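Long-range contacts in glycosyl hydrolases family 2, sugar binding domain protein (PDB 6D1P), which probably hydrolyses O-glycosidic bonds of glucuronides, acting as a family 2 beta-glucuronidase of the gut bacterium Bacteroides uniformis: residues A[327-332]-A[574-579]; A[352-357]-A[379-384]; A[481-486]-A[510-515]. All blocks are in the same frame, centred on the assembly; numbering follows the deposited sequence.

Interaction 1. Residues A[327-332]-A[574-579]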
loop_
_atom_site.group_PDB
_atom_site.type_symbol
_atom_site.label_atom_id
_atom_site.label_comp_id
_atom_site.label_asym_id
_atom_site.label_seq_id
_atom_site.Cartn_x
_atom_site.Cartn_y
_atom_site.Cartn_z
ATOM N N GLY A 327 -13.837 -36.924 -1.569
ATOM C CA GLY A 327 -13.801 -35.542 -1.129
ATOM C C GLY A 327 -12.806 -34.625 -1.805
ATOM O O GLY A 327 -11.799 -35.071 -2.363
ATOM N N THR A 328 -13.094 -33.328 -1.759
ATOM C CA THR A 328 -12.173 -32.272 -2.163
ATOM C C THR A 328 -12.190 -31.180 -1.084
ATOM O O THR A 328 -12.867 -31.306 -0.049
ATOM C CB THR A 328 -12.546 -31.747 -3.570
ATOM O OG1 THR A 328 -11.435 -31.059 -4.169
ATOM C CG2 THR A 328 -13.767 -30.836 -3.545
ATOM N N HIS A 329 -11.401 -30.123 -1.301
ATOM C CA HIS A 329 -11.524 -28.888 -0.538
ATOM C C HIS A 329 -11.719 -27.722 -1.499
ATOM O O HIS A 329 -11.444 -27.826 -2.703
ATOM C CB HIS A 329 -10.286 -28.541 0.313
ATOM C CG HIS A 329 -9.809 -29.615 1.236
ATOM N ND1 HIS A 329 -9.193 -30.763 0.788
ATOM C CD2 HIS A 329 -9.754 -29.662 2.586
ATOM C CE1 HIS A 329 -8.823 -31.493 1.823
ATOM N NE2 HIS A 329 -9.149 -30.845 2.927
ATOM N N ARG A 330 -12.156 -26.597 -0.939
ATOM C CA ARG A 330 -12.171 -25.319 -1.640
ATOM C C ARG A 330 -11.808 -24.228 -0.644
ATOM O O ARG A 330 -12.102 -24.339 0.550
ATOM C CB ARG A 330 -13.545 -25.013 -2.271
ATOM C CG ARG A 330 -14.601 -24.629 -1.247
ATOM C CD ARG A 330 -15.954 -24.277 -1.864
ATOM N NE ARG A 330 -15.898 -23.127 -2.767
ATOM C CZ ARG A 330 -15.947 -21.858 -2.372
ATOM N NH1 ARG A 330 -16.045 -21.559 -1.087
ATOM N NH2 ARG A 330 -15.907 -20.884 -3.268
ATOM N N HIS A 331 -11.132 -23.193 -1.136
ATOM C CA HIS A 331 -10.866 -21.988 -0.362
ATOM C C HIS A 331 -11.841 -20.910 -0.795
ATOM O O HIS A 331 -12.427 -20.980 -1.881
ATOM C CB HIS A 331 -9.428 -21.498 -0.569
ATOM C CG HIS A 331 -8.475 -21.910 0.511
ATOM N ND1 HIS A 331 -8.645 -21.554 1.834
ATOM C CD2 HIS A 331 -7.328 -22.631 0.460
ATOM C CE1 HIS A 331 -7.657 -22.054 2.553
ATOM N NE2 HIS A 331 -6.841 -22.708 1.746
ATOM N N GLU A 332 -12.035 -19.907 0.055
ATOM C CA GLU A 332 -12.834 -18.753 -0.360
ATOM C C GLU A 332 -11.887 -17.764 -1.038
ATOM O O GLU A 332 -11.395 -16.794 -0.451
ATOM C CB GLU A 332 -13.607 -18.169 0.817
ATOM C CG GLU A 332 -14.904 -18.969 1.064
ATOM C CD GLU A 332 -15.857 -18.308 2.040
ATOM O OE1 GLU A 332 -15.429 -17.354 2.746
ATOM O OE2 GLU A 332 -17.030 -18.749 2.099
ATOM N N LEU A 574 -10.239 -36.612 1.205
ATOM C CA LEU A 574 -10.439 -35.336 0.520
ATOM C C LEU A 574 -9.101 -34.923 -0.063
ATOM O O LEU A 574 -8.165 -34.621 0.687
ATOM C CB LEU A 574 -10.959 -34.259 1.470
ATOM C CG LEU A 574 -12.117 -34.704 2.364
ATOM C CD1 LEU A 574 -11.627 -35.012 3.794
ATOM C CD2 LEU A 574 -13.220 -33.672 2.376
ATOM N N PHE A 575 -8.986 -34.907 -1.388
ATOM C CA PHE A 575 -7.744 -34.402 -1.943
ATOM C C PHE A 575 -7.699 -32.888 -1.782
ATOM O O PHE A 575 -8.729 -32.225 -1.643
ATOM C CB PHE A 575 -7.555 -34.833 -3.403
ATOM C CG PHE A 575 -8.419 -34.103 -4.405
ATOM C CD1 PHE A 575 -9.660 -34.620 -4.781
ATOM C CD2 PHE A 575 -7.952 -32.946 -5.042
ATOM C CE1 PHE A 575 -10.445 -33.971 -5.746
ATOM C CE2 PHE A 575 -8.728 -32.276 -5.990
ATOM C CZ PHE A 575 -9.971 -32.791 -6.352
ATOM N N TRP A 576 -6.482 -32.354 -1.710
ATOM C CA TRP A 576 -6.241 -30.916 -1.608
ATOM C C TRP A 576 -5.571 -30.511 -2.909
ATOM O O TRP A 576 -4.412 -30.866 -3.148
ATOM C CB TRP A 576 -5.371 -30.577 -0.397
ATOM C CG TRP A 576 -5.116 -29.091 -0.210
ATOM C CD1 TRP A 576 -4.235 -28.316 -0.903
ATOM C CD2 TRP A 576 -5.767 -28.225 0.724
ATOM N NE1 TRP A 576 -4.312 -27.016 -0.473
ATOM C CE2 TRP A 576 -5.241 -26.929 0.527
ATOM C CE3 TRP A 576 -6.742 -28.422 1.712
ATOM C CZ2 TRP A 576 -5.641 -25.827 1.300
ATOM C CZ3 TRP A 576 -7.157 -27.332 2.468
ATOM C CH2 TRP A 576 -6.605 -26.042 2.255
ATOM N N THR A 577 -6.285 -29.779 -3.754
ATOM C CA THR A 577 -7.561 -29.153 -3.447
ATOM C C THR A 577 -8.256 -28.993 -4.787
ATOM O O THR A 577 -7.667 -29.335 -5.831
ATOM C CB THR A 577 -7.383 -27.761 -2.723
ATOM O OG1 THR A 577 -8.661 -27.239 -2.331
ATOM C CG2 THR A 577 -6.658 -26.746 -3.614
ATOM N N PHE A 578 -9.494 -28.489 -4.797
ATOM C CA PHE A 578 -10.223 -28.428 -6.066
ATOM C C PHE A 578 -9.582 -27.438 -7.032
ATOM O O PHE A 578 -9.365 -27.757 -8.211
ATOM C CB PHE A 578 -11.687 -28.061 -5.837
ATOM C CG PHE A 578 -12.477 -27.938 -7.117
ATOM C CD1 PHE A 578 -12.698 -29.054 -7.926
ATOM C CD2 PHE A 578 -12.992 -26.708 -7.519
ATOM C CE1 PHE A 578 -13.422 -28.940 -9.131
ATOM C CE2 PHE A 578 -13.714 -26.581 -8.702
ATOM C CZ PHE A 578 -13.928 -27.694 -9.522
ATOM N N LYS A 579 -9.263 -26.233 -6.542
ATOM C CA LYS A 579 -8.923 -25.089 -7.377
ATOM C C LYS A 579 -7.657 -24.400 -6.877
ATOM O O LYS A 579 -7.504 -24.171 -5.673
ATOM C CB LYS A 579 -10.093 -24.093 -7.397
ATOM C CG LYS A 579 -9.974 -22.989 -8.434
ATOM C CD LYS A 579 -11.304 -22.243 -8.591
ATOM C CE LYS A 579 -11.574 -21.366 -7.355
ATOM N NZ LYS A 579 -13.033 -21.193 -7.224
HETATM O O HOH W 1 -12.778 -21.746 -4.251
#
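This contact closes the TIM barrel: strand 321-329, first in the barrel, pairs in parallel with strand 572-574, the last, and both segments then run on past the carboxyl ends of the strands, where a TIM barrel carries its active site. Gly327 and Leu574 are so close, 3.8 Å between CA atoms, that a CB on Gly327 would collide with Leu574 CG, so glycine fits. Phe575 N donates to Gly327 O at 3.0 Å, approaching from above the carbonyl plane. Thr328 lies over the face of the Phe575 ring, its CB 4.2 Å from the centroid in a CH-pi contact and its OG1 nearer, 3.1 Å from Phe575 CZ and toward the rim.

His329 buries the largest area in the contact. With CG beside the backbone N (chi1 -53°), the imidazole donates in its own plane from ND1 to Phe575 O, 2.9 Å away and fairly straight at 155°. The indole of Trp576 comes over one imidazole face, edge first, placing CE3 3.3 Å from His329 CG with the planes at 57°. His331, whose ND1 is hydrogen-bonded to Tyr366 OH, completes the aromatic cluster, its NE2 3.4 Å from Trp576 CZ2. Past Trp576 the peptide bond to Thr577 is cis, and the turned chain brings Phe578 N to His329 O at 2.9 Å; Thr577 OG1 offers the same oxygen at best a weak bond, since its proton has another acceptor within reach. An alanine in place of His329 would remove the ring's bonds to Phe575 O and Arg362 and the surface under Trp576, and would probably leave the indole less firmly packed.

NE2 of His329 is bonded to Arg362 NH1, consistent with a neutral imidazole whose rotation is fixed by both nitrogens, a rigid, buried platform for Trp576.

Interaction 2. Residues A[352-357]-A[379-384]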
loop_
_atom_site.group_PDB
_atom_site.type_symbol
_atom_site.label_atom_id
_atom_site.label_comp_id
_atom_site.label_asym_id
_atom_site.label_seq_id
_atom_site.Cartn_x
_atom_site.Cartn_y
_atom_site.Cartn_z
ATOM N N GLN A 352 -19.456 -27.319 -10.678
ATOM C CA GLN A 352 -18.287 -27.937 -11.293
ATOM C C GLN A 352 -17.757 -29.077 -10.431
ATOM O O GLN A 352 -17.305 -30.111 -10.947
ATOM C CB GLN A 352 -17.208 -26.878 -11.510
ATOM C CG GLN A 352 -16.288 -27.106 -12.703
ATOM C CD GLN A 352 -15.251 -25.978 -12.842
ATOM O OE1 GLN A 352 -15.053 -25.199 -11.913
ATOM N NE2 GLN A 352 -14.590 -25.899 -13.993
ATOM N N ILE A 353 -17.817 -28.899 -9.110
ATOM C CA ILE A 353 -17.365 -29.924 -8.178
ATOM C C ILE A 353 -18.306 -31.121 -8.220
ATOM O O ILE A 353 -17.871 -32.270 -8.388
ATOM C CB ILE A 353 -17.255 -29.331 -6.758
ATOM C CG1 ILE A 353 -16.168 -28.249 -6.730
ATOM C CG2 ILE A 353 -17.013 -30.426 -5.729
ATOM C CD1 ILE A 353 -15.922 -27.635 -5.388
ATOM N N LYS A 354 -19.609 -30.863 -8.059
ATOM C CA LYS A 354 -20.607 -31.925 -8.138
ATOM C C LYS A 354 -20.468 -32.725 -9.430
ATOM O O LYS A 354 -20.465 -33.958 -9.408
ATOM C CB LYS A 354 -22.010 -31.331 -8.024
ATOM C CG LYS A 354 -23.108 -32.382 -8.124
ATOM C CD LYS A 354 -23.157 -33.252 -6.881
ATOM C CE LYS A 354 -24.198 -34.367 -7.028
ATOM N NZ LYS A 354 -24.482 -34.984 -5.699
ATOM N N GLU A 355 -20.292 -32.033 -10.561
ATOM C CA GLU A 355 -20.120 -32.697 -11.850
ATOM C C GLU A 355 -18.831 -33.491 -11.942
ATOM O O GLU A 355 -18.709 -34.332 -12.838
ATOM C CB GLU A 355 -20.149 -31.666 -12.976
ATOM C CG GLU A 355 -21.514 -31.082 -13.146
ATOM C CD GLU A 355 -21.524 -29.837 -13.995
ATOM O OE1 GLU A 355 -20.496 -29.562 -14.665
ATOM O OE2 GLU A 355 -22.562 -29.128 -13.973
ATOM N N MET A 356 -17.845 -33.191 -11.090
ATOM C CA MET A 356 -16.628 -33.989 -11.062
ATOM C C MET A 356 -16.877 -35.336 -10.388
ATOM O O MET A 356 -16.094 -36.272 -10.569
ATOM C CB MET A 356 -15.514 -33.220 -10.344
ATOM C CG MET A 356 -14.117 -33.836 -10.468
ATOM S SD MET A 356 -12.880 -32.979 -9.424
ATOM C CE MET A 356 -13.741 -33.004 -7.851
ATOM N N GLY A 357 -17.969 -35.467 -9.646
ATOM C CA GLY A 357 -18.307 -36.720 -9.023
ATOM C C GLY A 357 -17.930 -36.817 -7.572
ATOM O O GLY A 357 -18.068 -37.899 -6.995
ATOM N N LEU A 379 -27.042 -29.698 -3.849
ATOM C CA LEU A 379 -26.471 -30.559 -4.869
ATOM C C LEU A 379 -26.126 -31.933 -4.340
ATOM O O LEU A 379 -26.035 -32.888 -5.122
ATOM C CB LEU A 379 -25.208 -29.934 -5.447
ATOM C CG LEU A 379 -25.349 -28.506 -5.969
ATOM C CD1 LEU A 379 -23.973 -27.954 -6.409
ATOM C CD2 LEU A 379 -26.369 -28.460 -7.101
ATOM N N GLY A 380 -25.897 -32.058 -3.044
ATOM C CA GLY A 380 -25.534 -33.352 -2.515
ATOM C C GLY A 380 -24.050 -33.484 -2.275
ATOM O O GLY A 380 -23.352 -34.218 -2.982
ATOM N N LEU A 381 -23.561 -32.767 -1.264
ATOM C CA LEU A 381 -22.163 -32.828 -0.864
ATOM C C LEU A 381 -22.116 -32.867 0.648
ATOM O O LEU A 381 -22.613 -31.946 1.306
ATOM C CB LEU A 381 -21.371 -31.620 -1.383
ATOM C CG LEU A 381 -21.186 -31.527 -2.896
ATOM C CD1 LEU A 381 -20.390 -30.261 -3.265
ATOM C CD2 LEU A 381 -20.495 -32.768 -3.441
ATOM N N LEU A 382 -21.530 -33.925 1.194
ATOM C CA LEU A 382 -21.274 -33.959 2.621
ATOM C C LEU A 382 -20.167 -32.959 2.964
ATOM O O LEU A 382 -19.324 -32.631 2.121
ATOM C CB LEU A 382 -20.908 -35.379 3.056
ATOM C CG LEU A 382 -22.098 -36.343 3.088
ATOM C CD1 LEU A 382 -21.632 -37.769 3.020
ATOM C CD2 LEU A 382 -22.919 -36.113 4.338
ATOM N N VAL A 383 -20.164 -32.485 4.217
ATOM C CA VAL A 383 -19.355 -31.334 4.617
ATOM C C VAL A 383 -18.586 -31.607 5.906
ATOM O O VAL A 383 -19.152 -32.117 6.885
ATOM C CB VAL A 383 -20.213 -30.071 4.795
ATOM C CG1 VAL A 383 -19.357 -28.944 5.349
ATOM C CG2 VAL A 383 -20.869 -29.681 3.468
ATOM N N TRP A 384 -17.292 -31.250 5.887
ATOM C CA TRP A 384 -16.432 -31.066 7.052
ATOM C C TRP A 384 -16.123 -29.574 7.109
ATOM O O TRP A 384 -15.537 -29.023 6.174
ATOM C CB TRP A 384 -15.160 -31.922 6.911
ATOM C CG TRP A 384 -13.917 -31.647 7.817
ATOM C CD1 TRP A 384 -13.611 -30.492 8.484
ATOM C CD2 TRP A 384 -12.824 -32.558 8.091
ATOM N NE1 TRP A 384 -12.418 -30.627 9.160
ATOM C CE2 TRP A 384 -11.912 -31.878 8.935
ATOM C CE3 TRP A 384 -12.533 -33.873 7.710
ATOM C CZ2 TRP A 384 -10.728 -32.476 9.405
ATOM C CZ3 TRP A 384 -11.362 -34.454 8.154
ATOM C CH2 TRP A 384 -10.472 -33.762 9.004
#
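Lys354 leaves helix 343-356 with CG anti to its backbone N (chi1 179°), then bends once, at chi2 (71°), and runs extended to the ammonium. That single bend carries the chain across to the place where helix 370-379 ends. There Lys354 NZ donates to Leu379 O at 2.7 Å, from somewhat above the carbonyl plane, and to Gly380 O at 3.0 Å, in plane and on a lone pair. A weak bond to Pro278 O is a third grip. Two carbonyls at the C-terminal end of a helix would give a partly negative pocket, which suits a lysine: its long chain covers the distance from helix to turn and its ammonium has several protons to share.

The aliphatic part of the chain is used as well. Lys354 and Leu379 run antiparallel alongside each other, so that Lys354 CD passes 4.2 Å from Leu379 CB. Leu379 keeps CG beside its backbone N. Gly380 has positive phi (101°), and a CB there would also press on NZ, so glycine alone fits both the turn and the lysine. The neighbouring residue, Ile353, points CG2, its branch anti to the backbone N, at Leu381 CD1, 4.2 Å away, the two side chains crossing at about a right angle. Both are branched apolar residues suited to the buried layer between helix and sheet, where Ile353 also meets Ile361 and Phe578.

Helix 343-356 itself stops in a Schellman motif: Gly357 has positive phi, and its N bonds Lys354 O at 2.9 Å and, weakly, Ile353 O. Strand 360-362, helix 370-379 and parallel strand 382-386 make one beta-alpha-beta crossover of the TIM barrel, and helix 343-356 packs against the turn between its helix and second strand.

Interaction 3. Residues A[481-486]-A[510-515]. With SCN (thiocyanate ion), chain I; GOL (glycerol), chain G.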
loop_
_atom_site.group_PDB
_atom_site.type_symbol
_atom_site.label_atom_id
_atom_site.label_comp_id
_atom_site.label_asym_id
_atom_site.label_seq_id
_atom_site.Cartn_x
_atom_site.Cartn_y
_atom_site.Cartn_z
ATOM N N THR A 481 -1.114 -36.596 8.358
ATOM C CA THR A 481 -0.661 -36.004 7.109
ATOM C C THR A 481 -0.092 -37.124 6.251
ATOM O O THR A 481 0.813 -37.829 6.685
ATOM C CB THR A 481 0.365 -34.878 7.338
ATOM O OG1 THR A 481 0.867 -34.403 6.082
ATOM C CG2 THR A 481 1.539 -35.330 8.185
ATOM N N ILE A 482 -0.644 -37.304 5.047
ATOM C CA ILE A 482 -0.233 -38.382 4.147
ATOM C C ILE A 482 -0.289 -37.887 2.706
ATOM O O ILE A 482 -1.376 -37.733 2.134
ATOM C CB ILE A 482 -1.087 -39.652 4.308
ATOM C CG1 ILE A 482 -0.899 -40.267 5.694
ATOM C CG2 ILE A 482 -0.715 -40.662 3.233
ATOM C CD1 ILE A 482 -1.870 -41.424 5.987
ATOM N N TRP A 483 0.879 -37.716 2.095
ATOM C CA TRP A 483 1.033 -37.138 0.764
ATOM C C TRP A 483 1.960 -38.020 -0.062
ATOM O O TRP A 483 2.998 -37.574 -0.558
ATOM C CB TRP A 483 1.603 -35.715 0.820
ATOM C CG TRP A 483 0.682 -34.693 1.383
ATOM C CD1 TRP A 483 0.395 -34.478 2.703
ATOM C CD2 TRP A 483 -0.074 -33.728 0.639
ATOM N NE1 TRP A 483 -0.502 -33.435 2.823
ATOM C CE2 TRP A 483 -0.798 -32.957 1.569
ATOM C CE3 TRP A 483 -0.212 -33.446 -0.731
ATOM C CZ2 TRP A 483 -1.659 -31.932 1.175
ATOM C CZ3 TRP A 483 -1.066 -32.434 -1.117
ATOM C CH2 TRP A 483 -1.772 -31.680 -0.164
ATOM N N ALA A 484 1.573 -39.288 -0.194
ATOM C CA ALA A 484 2.328 -40.255 -0.977
ATOM C C ALA A 484 2.682 -39.682 -2.332
ATOM O O ALA A 484 1.813 -39.206 -3.058
ATOM C CB ALA A 484 1.501 -41.534 -1.156
ATOM N N GLY A 485 3.958 -39.734 -2.676
ATOM C CA GLY A 485 4.398 -39.199 -3.943
ATOM C C GLY A 485 4.557 -37.692 -3.999
ATOM O O GLY A 485 5.094 -37.182 -4.995
ATOM N N TRP A 486 4.118 -36.950 -2.976
ATOM C CA TRP A 486 4.243 -35.498 -3.002
ATOM C C TRP A 486 5.212 -35.009 -1.934
ATOM O O TRP A 486 6.326 -34.616 -2.263
ATOM C CB TRP A 486 2.896 -34.781 -2.881
ATOM C CG TRP A 486 3.133 -33.350 -3.244
ATOM C CD1 TRP A 486 3.144 -32.253 -2.403
ATOM C CD2 TRP A 486 3.504 -32.864 -4.539
ATOM N NE1 TRP A 486 3.461 -31.105 -3.124
ATOM C CE2 TRP A 486 3.687 -31.458 -4.431
ATOM C CE3 TRP A 486 3.682 -33.476 -5.786
ATOM C CZ2 TRP A 486 4.028 -30.667 -5.526
ATOM C CZ3 TRP A 486 4.022 -32.680 -6.869
ATOM C CH2 TRP A 486 4.198 -31.288 -6.730
ATOM N N HIS A 510 -8.794 -39.612 5.674
ATOM C CA HIS A 510 -7.608 -39.029 5.060
ATOM C C HIS A 510 -7.956 -37.649 4.494
ATOM O O HIS A 510 -8.507 -37.529 3.401
ATOM C CB HIS A 510 -7.021 -39.945 3.998
ATOM C CG HIS A 510 -5.753 -39.421 3.406
ATOM N ND1 HIS A 510 -4.887 -40.208 2.679
ATOM C CD2 HIS A 510 -5.207 -38.179 3.424
ATOM C CE1 HIS A 510 -3.863 -39.477 2.276
ATOM N NE2 HIS A 510 -4.036 -38.240 2.708
ATOM N N ALA A 511 -7.616 -36.603 5.235
ATOM C CA ALA A 511 -7.790 -35.226 4.775
ATOM C C ALA A 511 -6.462 -34.718 4.231
ATOM O O ALA A 511 -5.465 -34.684 4.964
ATOM C CB ALA A 511 -8.285 -34.319 5.901
ATOM N N GLU A 512 -6.462 -34.364 2.939
ATOM C CA GLU A 512 -5.398 -33.703 2.185
ATOM C C GLU A 512 -4.456 -34.726 1.571
ATOM O O GLU A 512 -3.841 -35.520 2.287
ATOM C CB GLU A 512 -4.607 -32.687 3.037
ATOM C CG GLU A 512 -5.453 -31.559 3.588
ATOM C CD GLU A 512 -4.620 -30.378 4.134
ATOM O OE1 GLU A 512 -3.467 -30.189 3.687
ATOM O OE2 GLU A 512 -5.119 -29.661 5.034
ATOM N N TRP A 513 -4.358 -34.701 0.242
ATOM C CA TRP A 513 -3.382 -35.421 -0.565
ATOM C C TRP A 513 -3.513 -34.911 -1.989
ATOM O O TRP A 513 -4.520 -34.302 -2.354
ATOM C CB TRP A 513 -3.597 -36.939 -0.533
ATOM C CG TRP A 513 -4.918 -37.367 -1.072
ATOM C CD1 TRP A 513 -6.094 -37.448 -0.385
ATOM C CD2 TRP A 513 -5.205 -37.787 -2.411
ATOM N NE1 TRP A 513 -7.102 -37.888 -1.216
ATOM C CE2 TRP A 513 -6.575 -38.117 -2.461
ATOM C CE3 TRP A 513 -4.432 -37.932 -3.570
ATOM C CZ2 TRP A 513 -7.184 -38.584 -3.620
ATOM C CZ3 TRP A 513 -5.042 -38.383 -4.719
ATOM C CH2 TRP A 513 -6.403 -38.703 -4.740
ATOM N N GLY A 514 -2.500 -35.199 -2.795
ATOM C CA GLY A 514 -2.460 -34.747 -4.172
ATOM C C GLY A 514 -1.114 -34.126 -4.486
ATOM O O GLY A 514 -0.074 -34.709 -4.151
ATOM N N GLY A 515 -1.114 -32.932 -5.072
ATOM C CA GLY A 515 0.124 -32.238 -5.362
ATOM C C GLY A 515 -0.073 -31.163 -6.409
ATOM O O GLY A 515 -1.138 -31.041 -7.024
HETATM S S SCN I . 3.926 -37.928 3.229
HETATM C C SCN I . 3.936 -36.695 4.501
HETATM N N SCN I . 3.820 -35.748 5.202
HETATM C C1 GOL G . 1.169 -27.735 3.127
HETATM O O1 GOL G . 2.254 -26.949 3.659
HETATM C C2 GOL G . 1.103 -29.163 3.855
HETATM O O2 GOL G . 1.186 -29.108 5.250
HETATM C C3 GOL G . -0.214 -29.872 3.367
HETATM O O3 GOL G . -0.574 -30.839 4.347
HETATM O O HOH W 2 -2.723 -35.377 4.934
HETATM O O HOH W 3 -0.042 -36.921 -2.264
#
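His510 NE2 is held by two carbonyls at once: its one N-H is split between Ile482 O at 2.8 Å and Glu512 O at 2.8 Å. Each bond is weak, bent to 123° and 129°, as expected when one proton lies between two acceptors. The ring extends with CG anti to its backbone N, and its other nitrogen, ND1, bonds Glu498 OE2; with donors on both sides the imidazole is perhaps positively charged. Its CE1 edge also packs on Ile482 CB, 3.4 Å away.

Trp483 presents an indole face to the backbone of Trp513 and Gly514. Trp513 CA sits over the face of its six-membered ring, 3.8 Å from the centroid, a CH-pi contact 12° off the normal. Flat, broad tryptophan suits this covering role. These are loops at the carboxyl ends of barrel strands 477-479 and 510-511, the side on which a TIM barrel carries its active site. A glycerol, probably from the crystallisation liquor, puts O3 3.0 Å from Glu512 OE1, while Trp483 NE1 reaches the same O3 by a weak bond at 3.0 Å. Arg362 positions Glu512 by a salt bridge to OE2. Glycerol bonded to Glu512, Glu428 and Arg391 is consistent with the two-glutamate active-site pocket of family 2 enzymes. A thiocyanate of similar origin is weakly bonded by Thr481 OG1.

Beyond, Gly515 lays its CA over the five-membered ring of Trp486, 3.7 Å from its centroid. A CB at Gly515 would strike that indole, so the residue must be glycine. One water links Ala484 O with Gly514 N.

Overall arrangement
All three contacts belong to one TIM barrel and are largely buried, but at different depths. Interaction 1 lies nearest the chain centre, where strand meets strand; interaction 2 is on the outer, helical layer, its lysine and Leu379 partly exposed; interaction 3, the farthest from the chain centre, joins two loops beside bound glycerol. Interactions 1 and 2 share a layer through Phe578 and Thr328 against Ile353, while interactions 1 and 3 probably exchange backbone hydrogen bonds, Leu574 O with Glu512 N and Trp576 N with Trp513 O. Chemistry follows place: aromatic rings and backbone bonds in interaction 1, an ammonium on helix-end carbonyls in interaction 2, and a shared histidine proton, indole faces and glycines in interaction 3.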